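NEQ263 (Nanoarchaeum equitans Kin4-M, PDB 5BN3) is probably the nucleotide-binding B-type subunit of an archaeal A/V-type ATP synthase core, assembling with the alpha-chain partner NeqA. Local coordinates at residues B[74-78]-B[197-202]; B[91-95]-B[204-208]; B[155-161]-B[184-190]. The contacts are given in a common frame with arbitrary orientation. Residues are numbered along the deposited sequence.

From the N terminus, strand 73-75, a member of the parallel sheet, and its turn are followed by strand 91-93 and the loop after it. Later the chain builds the P-loop NTPase-type core, where strands 156-162 and 185-190 pair in contact 3, closing a short loop around helix 166-178. Helix 196-215 follows and is used twice: residues 197-202 return to 74-78 in contact 1, and residues 204-208 return to 91-95 in contact 2. These two long closures cross, and each encloses contact 3. Strand 73-75 lies beside strand 185-190, with Phe74 N 2.7 Å from Ile187 O, while Val205 packs on Phe188, so helix 196-215 lies on one face of the sheet, flanked by the two early segments.

Contact 1: residues B[74-78]-B[197-202]; sequences FNGFG and IEKIYT
A strand end and a tight turn meet the N-terminal part of a helix. Residues 74-75 are extended; Asn75 to Gly78 then form a type I beta turn, closed by Gly78 N to Asn75 O (3.0 Å). Asn75, with chi1 p, accepts from Phe77 N at OD1 (3.0 Å), an Asx turn, and OD1 also accepts from the backbone of Glu79. Residues 197-202 are helical. Ile197 meets the edge of the Phe77 ring, CG2 to CZ 3.9 Å. Glu198, extended with chi1 and chi2 both t, receives a hydrogen bond from Gly76 N at OE2 (3.1 Å, 164°), and its CG lies over the face of the Phe77 ring, 4.1 Å from the centroid, a CH-pi contact. Phe77, chi1 m, lays its ring against Ile197, Glu198 and Tyr201. Tyr201, chi1 m, adds CD2 at 4.0 Å from Phe77 CD1. Thr202, chi1 m, donates from OG1 to Glu198 O (2.7 Å) within the helix; Gly76 CA is 3.3 Å from that OG1, and the Gly76 and Thr202 CA atoms are 4.1 Å apart. Such closeness needs glycine, since a CB at Gly76 would clash with Glu198 O and Thr202 OG1. The contact docks the turn after the sheet strand onto helix 196-215: one carboxylate pairs with a main-chain amide while its aliphatic stem covers an aromatic face.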
loop_
_atom_site.group_PDB
_atom_site.type_symbol
_atom_site.label_atom_id
_atom_site.label_comp_id
_atom_site.label_asym_id
_atom_site.label_seq_id
_atom_site.Cartn_x
_atom_site.Cartn_y
_atom_site.Cartn_z
ATOM N N PHE B 74 17.857 -25.937 28.520
ATOM C CA PHE B 74 18.578 -24.689 28.758
ATOM C C PHE B 74 17.762 -23.499 28.266
ATOM O O PHE B 74 16.813 -23.674 27.501
ATOM C CB PHE B 74 19.934 -24.732 28.039
ATOM C CG PHE B 74 20.758 -25.953 28.364
ATOM C CD1 PHE B 74 20.536 -27.157 27.707
ATOM C CD2 PHE B 74 21.757 -25.895 29.324
ATOM C CE1 PHE B 74 21.287 -28.280 28.011
ATOM C CE2 PHE B 74 22.513 -27.016 29.630
ATOM C CZ PHE B 74 22.276 -28.208 28.975
ATOM N N ASN B 75 18.119 -22.292 28.701
ATOM C CA ASN B 75 17.484 -21.097 28.143
ATOM C C ASN B 75 18.172 -20.659 26.850
ATOM O O ASN B 75 19.039 -21.366 26.336
ATOM C CB ASN B 75 17.405 -19.946 29.161
ATOM C CG ASN B 75 18.774 -19.416 29.575
ATOM O OD1 ASN B 75 19.801 -19.752 28.985
ATOM N ND2 ASN B 75 18.785 -18.567 30.597
ATOM N N GLY B 76 17.798 -19.491 26.335
ATOM C CA GLY B 76 18.356 -19.008 25.084
ATOM C C GLY B 76 19.834 -18.671 25.145
ATOM O O GLY B 76 20.495 -18.572 24.110
ATOM N N PHE B 77 20.358 -18.491 26.355
ATOM C CA PHE B 77 21.772 -18.174 26.527
ATOM C C PHE B 77 22.608 -19.435 26.737
ATOM O O PHE B 77 23.834 -19.367 26.844
ATOM C CB PHE B 77 21.963 -17.213 27.703
ATOM C CG PHE B 77 21.264 -15.895 27.531
ATOM C CD1 PHE B 77 21.713 -14.974 26.595
ATOM C CD2 PHE B 77 20.167 -15.567 28.315
ATOM C CE1 PHE B 77 21.075 -13.755 26.437
ATOM C CE2 PHE B 77 19.525 -14.348 28.162
ATOM C CZ PHE B 77 19.981 -13.442 27.221
ATOM N N GLY B 78 21.943 -20.584 26.794
ATOM C CA GLY B 78 22.632 -21.843 27.015
ATOM C C GLY B 78 22.825 -22.155 28.488
ATOM O O GLY B 78 23.550 -23.088 28.846
ATOM N N ILE B 197 17.224 -10.103 23.001
ATOM C CA ILE B 197 18.578 -10.635 22.868
ATOM C C ILE B 197 18.633 -12.141 23.172
ATOM O O ILE B 197 19.404 -12.872 22.553
ATOM C CB ILE B 197 19.604 -9.848 23.735
ATOM C CG1 ILE B 197 21.040 -10.208 23.351
ATOM C CG2 ILE B 197 19.387 -10.103 25.216
ATOM C CD1 ILE B 197 21.471 -9.644 22.024
ATOM N N GLU B 198 17.805 -12.609 24.104
ATOM C CA GLU B 198 17.760 -14.038 24.404
ATOM C C GLU B 198 17.121 -14.808 23.251
ATOM O O GLU B 198 17.522 -15.932 22.939
ATOM C CB GLU B 198 16.998 -14.318 25.705
ATOM C CG GLU B 198 16.959 -15.806 26.052
ATOM C CD GLU B 198 16.247 -16.119 27.354
ATOM O OE1 GLU B 198 15.936 -15.183 28.124
ATOM O OE2 GLU B 198 16.001 -17.317 27.609
ATOM N N LYS B 199 16.126 -14.194 22.621
ATOM C CA LYS B 199 15.425 -14.827 21.511
ATOM C C LYS B 199 16.334 -15.049 20.303
ATOM O O LYS B 199 16.320 -16.121 19.704
ATOM C CB LYS B 199 14.193 -14.008 21.108
ATOM C CG LYS B 199 13.040 -14.067 22.111
ATOM C CD LYS B 199 11.753 -13.514 21.501
ATOM C CE LYS B 199 10.601 -13.523 22.499
ATOM N NZ LYS B 199 10.652 -12.378 23.447
ATOM N N ILE B 200 17.126 -14.044 19.944
ATOM C CA ILE B 200 17.982 -14.177 18.764
ATOM C C ILE B 200 19.236 -15.007 19.035
ATOM O O ILE B 200 19.870 -15.500 18.102
ATOM C CB ILE B 200 18.367 -12.814 18.135
ATOM C CG1 ILE B 200 19.274 -12.014 19.070
ATOM C CG2 ILE B 200 17.118 -12.022 17.753
ATOM C CD1 ILE B 200 20.128 -10.993 18.340
ATOM N N TYR B 201 19.591 -15.162 20.308
ATOM C CA TYR B 201 20.717 -16.016 20.687
ATOM C C TYR B 201 20.329 -17.493 20.744
ATOM O O TYR B 201 21.185 -18.368 20.626
ATOM C CB TYR B 201 21.312 -15.573 22.030
ATOM C CG TYR B 201 22.306 -14.438 21.921
ATOM C CD1 TYR B 201 22.458 -13.733 20.735
ATOM C CD2 TYR B 201 23.109 -14.089 22.997
ATOM C CE1 TYR B 201 23.371 -12.701 20.631
ATOM C CE2 TYR B 201 24.027 -13.061 22.900
ATOM C CZ TYR B 201 24.154 -12.372 21.716
ATOM O OH TYR B 201 25.066 -11.347 21.614
ATOM N N THR B 202 19.038 -17.764 20.916
ATOM C CA THR B 202 18.548 -19.143 21.019
ATOM C C THR B 202 18.987 -20.045 19.856
ATOM O O THR B 202 19.568 -21.104 20.092
ATOM C CB THR B 202 17.010 -19.202 21.202
ATOM O OG1 THR B 202 16.640 -18.461 22.371
ATOM C CG2 THR B 202 16.541 -20.635 21.343
#

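Contact 2: residues B[91-95]-B[204-208]; sequences YRDIN and RVALT
Strand 91-93, antiparallel partner of strand 62-64, runs out into a loop docked on the middle of helix 196-215, whose Val205 packs on Phe188 of the central sheet. Residues 204-208 are regular helix; the nearest CA atoms, those of Ile94 and Val205, are 5.5 Å apart. Arg92, in extended backbone conformation with chi1 and chi2 both m, points its CA-to-CB bond at the helix and sets CB 4.0 Å from Thr208 CG2, while its guanidinium turns to salt bridges with Asp90 and Glu216. Asp93, chi1 t, makes an Asx turn, OD1 accepting from Asn95 N at 2.8 Å; a magnesium ion lies about 4 Å from its side chain. Ile94 (helical backbone angles, chi1 p, chi2 t) sets CG2 3.9 Å from Val205 CG1 and CD1 4.1 Å from Arg204 CB. Thr208 OG1 donates to Arg204 O (2.7 Å) and accepts from Arg265. Asn95, chi1 m, accepts a weak hydrogen bond at OD1 from Arg204 NE (2.9 Å); NH1 of Arg204 is hydrogen-bonded to Ile200 O, and Asp258 salt-bridges the same guanidinium. Ile94 thus supplies an apolar centre; Arg265 donates to its carbonyl, while Arg204 gives the amide oxygen of Asn95 a weak bond.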
loop_
_atom_site.group_PDB
_atom_site.type_symbol
_atom_site.label_atom_id
_atom_site.label_comp_id
_atom_site.label_asym_id
_atom_site.label_seq_id
_atom_site.Cartn_x
_atom_site.Cartn_y
_atom_site.Cartn_z
ATOM N N TYR B 91 35.401 -22.507 25.038
ATOM C CA TYR B 91 34.405 -21.488 24.717
ATOM C C TYR B 91 34.408 -21.101 23.241
ATOM O O TYR B 91 35.465 -20.942 22.630
ATOM C CB TYR B 91 34.608 -20.253 25.601
ATOM C CG TYR B 91 34.201 -20.475 27.039
ATOM C CD1 TYR B 91 32.876 -20.348 27.430
ATOM C CD2 TYR B 91 35.139 -20.815 28.005
ATOM C CE1 TYR B 91 32.495 -20.551 28.741
ATOM C CE2 TYR B 91 34.766 -21.021 29.321
ATOM C CZ TYR B 91 33.444 -20.888 29.681
ATOM O OH TYR B 91 33.064 -21.090 30.988
ATOM N N ARG B 92 33.212 -20.952 22.679
ATOM C CA ARG B 92 33.058 -20.671 21.255
ATOM C C ARG B 92 32.149 -19.477 21.008
ATOM O O ARG B 92 31.116 -19.329 21.663
ATOM C CB ARG B 92 32.475 -21.892 20.537
ATOM C CG ARG B 92 33.299 -23.155 20.674
ATOM C CD ARG B 92 34.636 -23.025 19.969
ATOM N NE ARG B 92 35.451 -24.225 20.132
ATOM C CZ ARG B 92 35.316 -25.324 19.398
ATOM N NH1 ARG B 92 34.393 -25.381 18.448
ATOM N NH2 ARG B 92 36.100 -26.371 19.617
ATOM N N ASP B 93 32.545 -18.629 20.062
ATOM C CA ASP B 93 31.681 -17.568 19.555
ATOM C C ASP B 93 30.386 -18.212 19.056
ATOM O O ASP B 93 30.418 -19.133 18.237
ATOM C CB ASP B 93 32.388 -16.832 18.413
ATOM C CG ASP B 93 31.648 -15.581 17.957
ATOM O OD1 ASP B 93 30.406 -15.515 18.074
ATOM O OD2 ASP B 93 32.319 -14.653 17.458
ATOM N N ILE B 94 29.252 -17.736 19.565
ATOM C CA ILE B 94 27.955 -18.316 19.221
ATOM C C ILE B 94 27.514 -17.979 17.798
ATOM O O ILE B 94 26.616 -18.622 17.251
ATOM C CB ILE B 94 26.844 -17.895 20.205
ATOM C CG1 ILE B 94 26.662 -16.378 20.205
ATOM C CG2 ILE B 94 27.134 -18.416 21.608
ATOM C CD1 ILE B 94 25.345 -15.938 20.814
ATOM N N ASN B 95 28.132 -16.963 17.207
ATOM C CA ASN B 95 27.873 -16.635 15.809
ATOM C C ASN B 95 28.541 -17.640 14.879
ATOM O O ASN B 95 28.042 -17.921 13.788
ATOM C CB ASN B 95 28.350 -15.216 15.484
ATOM C CG ASN B 95 27.459 -14.147 16.089
ATOM O OD1 ASN B 95 26.242 -14.317 16.181
ATOM N ND2 ASN B 95 28.061 -13.037 16.499
ATOM N N ARG B 204 21.360 -19.484 17.823
ATOM C CA ARG B 204 22.814 -19.400 17.699
ATOM C C ARG B 204 23.550 -20.340 18.653
ATOM O O ARG B 204 24.528 -20.983 18.263
ATOM C CB ARG B 204 23.287 -17.952 17.886
ATOM C CG ARG B 204 23.010 -17.054 16.682
ATOM C CD ARG B 204 23.403 -15.608 16.945
ATOM N NE ARG B 204 23.423 -14.818 15.714
ATOM C CZ ARG B 204 22.370 -14.181 15.212
ATOM N NH1 ARG B 204 21.202 -14.232 15.837
ATOM N NH2 ARG B 204 22.485 -13.492 14.086
ATOM N N VAL B 205 23.089 -20.425 19.898
ATOM C CA VAL B 205 23.709 -21.346 20.847
ATOM C C VAL B 205 23.387 -22.794 20.475
ATOM O O VAL B 205 24.221 -23.682 20.636
ATOM C CB VAL B 205 23.320 -21.046 22.329
ATOM C CG1 VAL B 205 23.539 -19.580 22.655
ATOM C CG2 VAL B 205 21.877 -21.420 22.608
ATOM N N ALA B 206 22.184 -23.018 19.955
ATOM C CA ALA B 206 21.764 -24.352 19.537
ATOM C C ALA B 206 22.584 -24.851 18.352
ATOM O O ALA B 206 22.967 -26.024 18.294
ATOM C CB ALA B 206 20.285 -24.351 19.190
ATOM N N LEU B 207 22.835 -23.964 17.396
ATOM C CA LEU B 207 23.631 -24.311 16.221
ATOM C C LEU B 207 25.131 -24.371 16.513
ATOM O O LEU B 207 25.865 -25.107 15.853
ATOM C CB LEU B 207 23.341 -23.342 15.072
ATOM C CG LEU B 207 21.987 -23.558 14.394
ATOM C CD1 LEU B 207 21.663 -22.411 13.461
ATOM C CD2 LEU B 207 22.003 -24.863 13.631
ATOM N N THR B 208 25.588 -23.593 17.492
ATOM C CA THR B 208 26.975 -23.689 17.938
ATOM C C THR B 208 27.225 -25.078 18.518
ATOM O O THR B 208 28.252 -25.700 18.242
ATOM C CB THR B 208 27.313 -22.612 18.986
ATOM O OG1 THR B 208 27.209 -21.315 18.385
ATOM C CG2 THR B 208 28.726 -22.803 19.513
#

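Contact 3: residues B[155-161]-B[184-190]; sequences KTIIFAA and NSAIFIS
Six main-chain hydrogen bonds join this parallel strand pair, the two strands of a beta-alpha-beta unit in the P-loop-type nucleotide-binding domain. The axes of 156-161 and 185-190 are 4.8 Å apart at 5°, and Ile157 is level with Ser185, Phe159 with Ile187, Ala161 with Ile189. The bonds alternate along the odd-numbered residues of the first strand: Ile157 N to Asn184 O (3.1 Å), Ala186 N to Ile157 O (3.0 Å), Phe159 N to Ala186 O (3.0 Å), Phe188 N to Phe159 O (2.8 Å), Ala161 N to Phe188 O (2.7 Å) and Ser190 N to Ala161 O (3.0 Å). At the start, Thr156 OG1 donates to Asn184 OD1 (3.2 Å). On the face with Ile157, Phe159 and Ala161, Phe159 (chi1 t) brings CD2 3.7 Å from Ile187 CG2, and Ala161 CB is 4.0 Å from Ile189 CG1; helix 166-178, the crossover connection, covers this side, with Phe172 stacked on Phe159. The face of Ile158, Ala160, Ala186 and Phe188 is packed by helix 196-215. There Phe188, chi1 m, turns its ring edge to Ile158, CE1 lying 4.0 Å from Ile158 CG2.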
loop_
_atom_site.group_PDB
_atom_site.type_symbol
_atom_site.label_atom_id
_atom_site.label_comp_id
_atom_site.label_asym_id
_atom_site.label_seq_id
_atom_site.Cartn_x
_atom_site.Cartn_y
_atom_site.Cartn_z
ATOM N N LYS B 155 20.277 -40.297 16.069
ATOM C CA LYS B 155 20.905 -38.981 16.072
ATOM C C LYS B 155 20.562 -38.145 17.303
ATOM O O LYS B 155 19.526 -38.346 17.938
ATOM C CB LYS B 155 20.503 -38.212 14.805
ATOM C CG LYS B 155 20.703 -38.982 13.507
ATOM C CD LYS B 155 20.210 -38.177 12.312
ATOM C CE LYS B 155 20.376 -38.944 11.012
ATOM N NZ LYS B 155 19.573 -40.193 10.993
ATOM N N THR B 156 21.440 -37.202 17.631
ATOM C CA THR B 156 21.141 -36.205 18.649
ATOM C C THR B 156 20.136 -35.207 18.079
ATOM O O THR B 156 20.312 -34.707 16.965
ATOM C CB THR B 156 22.411 -35.444 19.077
ATOM O OG1 THR B 156 23.377 -36.368 19.596
ATOM C CG2 THR B 156 22.083 -34.414 20.143
ATOM N N ILE B 157 19.075 -34.928 18.829
ATOM C CA ILE B 157 18.109 -33.913 18.425
ATOM C C ILE B 157 18.355 -32.630 19.208
ATOM O O ILE B 157 18.432 -32.651 20.434
ATOM C CB ILE B 157 16.662 -34.378 18.672
ATOM C CG1 ILE B 157 16.351 -35.613 17.823
ATOM C CG2 ILE B 157 15.675 -33.269 18.344
ATOM C CD1 ILE B 157 14.973 -36.187 18.067
ATOM N N ILE B 158 18.489 -31.514 18.502
ATOM C CA ILE B 158 18.572 -30.218 19.165
ATOM C C ILE B 158 17.333 -29.395 18.829
ATOM O O ILE B 158 17.028 -29.159 17.657
ATOM C CB ILE B 158 19.855 -29.457 18.784
ATOM C CG1 ILE B 158 21.081 -30.276 19.198
ATOM C CG2 ILE B 158 19.886 -28.089 19.449
ATOM C CD1 ILE B 158 22.403 -29.621 18.868
ATOM N N PHE B 159 16.616 -28.978 19.866
ATOM C CA PHE B 159 15.375 -28.232 19.706
ATOM C C PHE B 159 15.548 -26.802 20.197
ATOM O O PHE B 159 15.849 -26.573 21.369
ATOM C CB PHE B 159 14.248 -28.929 20.473
ATOM C CG PHE B 159 12.950 -28.172 20.478
ATOM C CD1 PHE B 159 12.408 -27.680 19.300
ATOM C CD2 PHE B 159 12.254 -27.979 21.661
ATOM C CE1 PHE B 159 11.206 -26.992 19.308
ATOM C CE2 PHE B 159 11.053 -27.296 21.677
ATOM C CZ PHE B 159 10.528 -26.801 20.495
ATOM N N ALA B 160 15.373 -25.844 19.292
ATOM C CA ALA B 160 15.419 -24.434 19.659
ATOM C C ALA B 160 14.015 -23.846 19.666
ATOM O O ALA B 160 13.392 -23.699 18.612
ATOM C CB ALA B 160 16.305 -23.664 18.705
ATOM N N ALA B 161 13.524 -23.513 20.855
ATOM C CA ALA B 161 12.212 -22.891 20.996
ATOM C C ALA B 161 12.362 -21.380 21.127
ATOM O O ALA B 161 12.849 -20.883 22.144
ATOM C CB ALA B 161 11.487 -23.458 22.198
ATOM N N ASN B 184 18.735 -38.198 24.567
ATOM C CA ASN B 184 19.629 -37.837 23.473
ATOM C C ASN B 184 19.153 -36.565 22.779
ATOM O O ASN B 184 19.148 -36.469 21.549
ATOM C CB ASN B 184 19.769 -38.987 22.472
ATOM C CG ASN B 184 21.012 -38.863 21.609
ATOM O OD1 ASN B 184 21.888 -38.035 21.873
ATOM N ND2 ASN B 184 21.098 -39.691 20.575
ATOM N N SER B 185 18.756 -35.586 23.586
ATOM C CA SER B 185 18.308 -34.300 23.073
ATOM C C SER B 185 18.849 -33.152 23.913
ATOM O O SER B 185 19.072 -33.301 25.115
ATOM C CB SER B 185 16.781 -34.242 23.038
ATOM O OG SER B 185 16.257 -35.258 22.203
ATOM N N ALA B 186 19.072 -32.013 23.267
ATOM C CA ALA B 186 19.411 -30.780 23.965
ATOM C C ALA B 186 18.361 -29.746 23.597
ATOM O O ALA B 186 18.113 -29.504 22.415
ATOM C CB ALA B 186 20.795 -30.302 23.575
ATOM N N ILE B 187 17.737 -29.143 24.603
ATOM C CA ILE B 187 16.629 -28.225 24.367
ATOM C C ILE B 187 16.946 -26.806 24.838
ATOM O O ILE B 187 17.357 -26.595 25.982
ATOM C CB ILE B 187 15.337 -28.742 25.036
ATOM C CG1 ILE B 187 14.959 -30.106 24.447
ATOM C CG2 ILE B 187 14.197 -27.760 24.847
ATOM C CD1 ILE B 187 13.779 -30.771 25.124
ATOM N N PHE B 188 16.761 -25.838 23.945
ATOM C CA PHE B 188 17.029 -24.438 24.260
ATOM C C PHE B 188 15.752 -23.621 24.118
ATOM O O PHE B 188 15.123 -23.612 23.057
ATOM C CB PHE B 188 18.137 -23.892 23.355
ATOM C CG PHE B 188 19.450 -24.607 23.514
ATOM C CD1 PHE B 188 19.741 -25.734 22.760
ATOM C CD2 PHE B 188 20.392 -24.156 24.428
ATOM C CE1 PHE B 188 20.950 -26.398 22.912
ATOM C CE2 PHE B 188 21.601 -24.812 24.584
ATOM C CZ PHE B 188 21.882 -25.936 23.825
ATOM N N ILE B 189 15.368 -22.943 25.194
ATOM C CA ILE B 189 14.078 -22.263 25.254
ATOM C C ILE B 189 14.204 -20.795 25.647
ATOM O O ILE B 189 14.752 -20.474 26.699
ATOM C CB ILE B 189 13.142 -22.958 26.269
ATOM C CG1 ILE B 189 12.902 -24.415 25.865
ATOM C CG2 ILE B 189 11.819 -22.213 26.383
ATOM C CD1 ILE B 189 12.233 -25.249 26.938
ATOM N N SER B 190 13.700 -19.905 24.796
ATOM C CA SER B 190 13.486 -18.517 25.194
ATOM C C SER B 190 11.985 -18.261 25.238
ATOM O O SER B 190 11.281 -18.503 24.253
ATOM C CB SER B 190 14.174 -17.544 24.232
ATOM O OG SER B 190 13.787 -17.776 22.890
#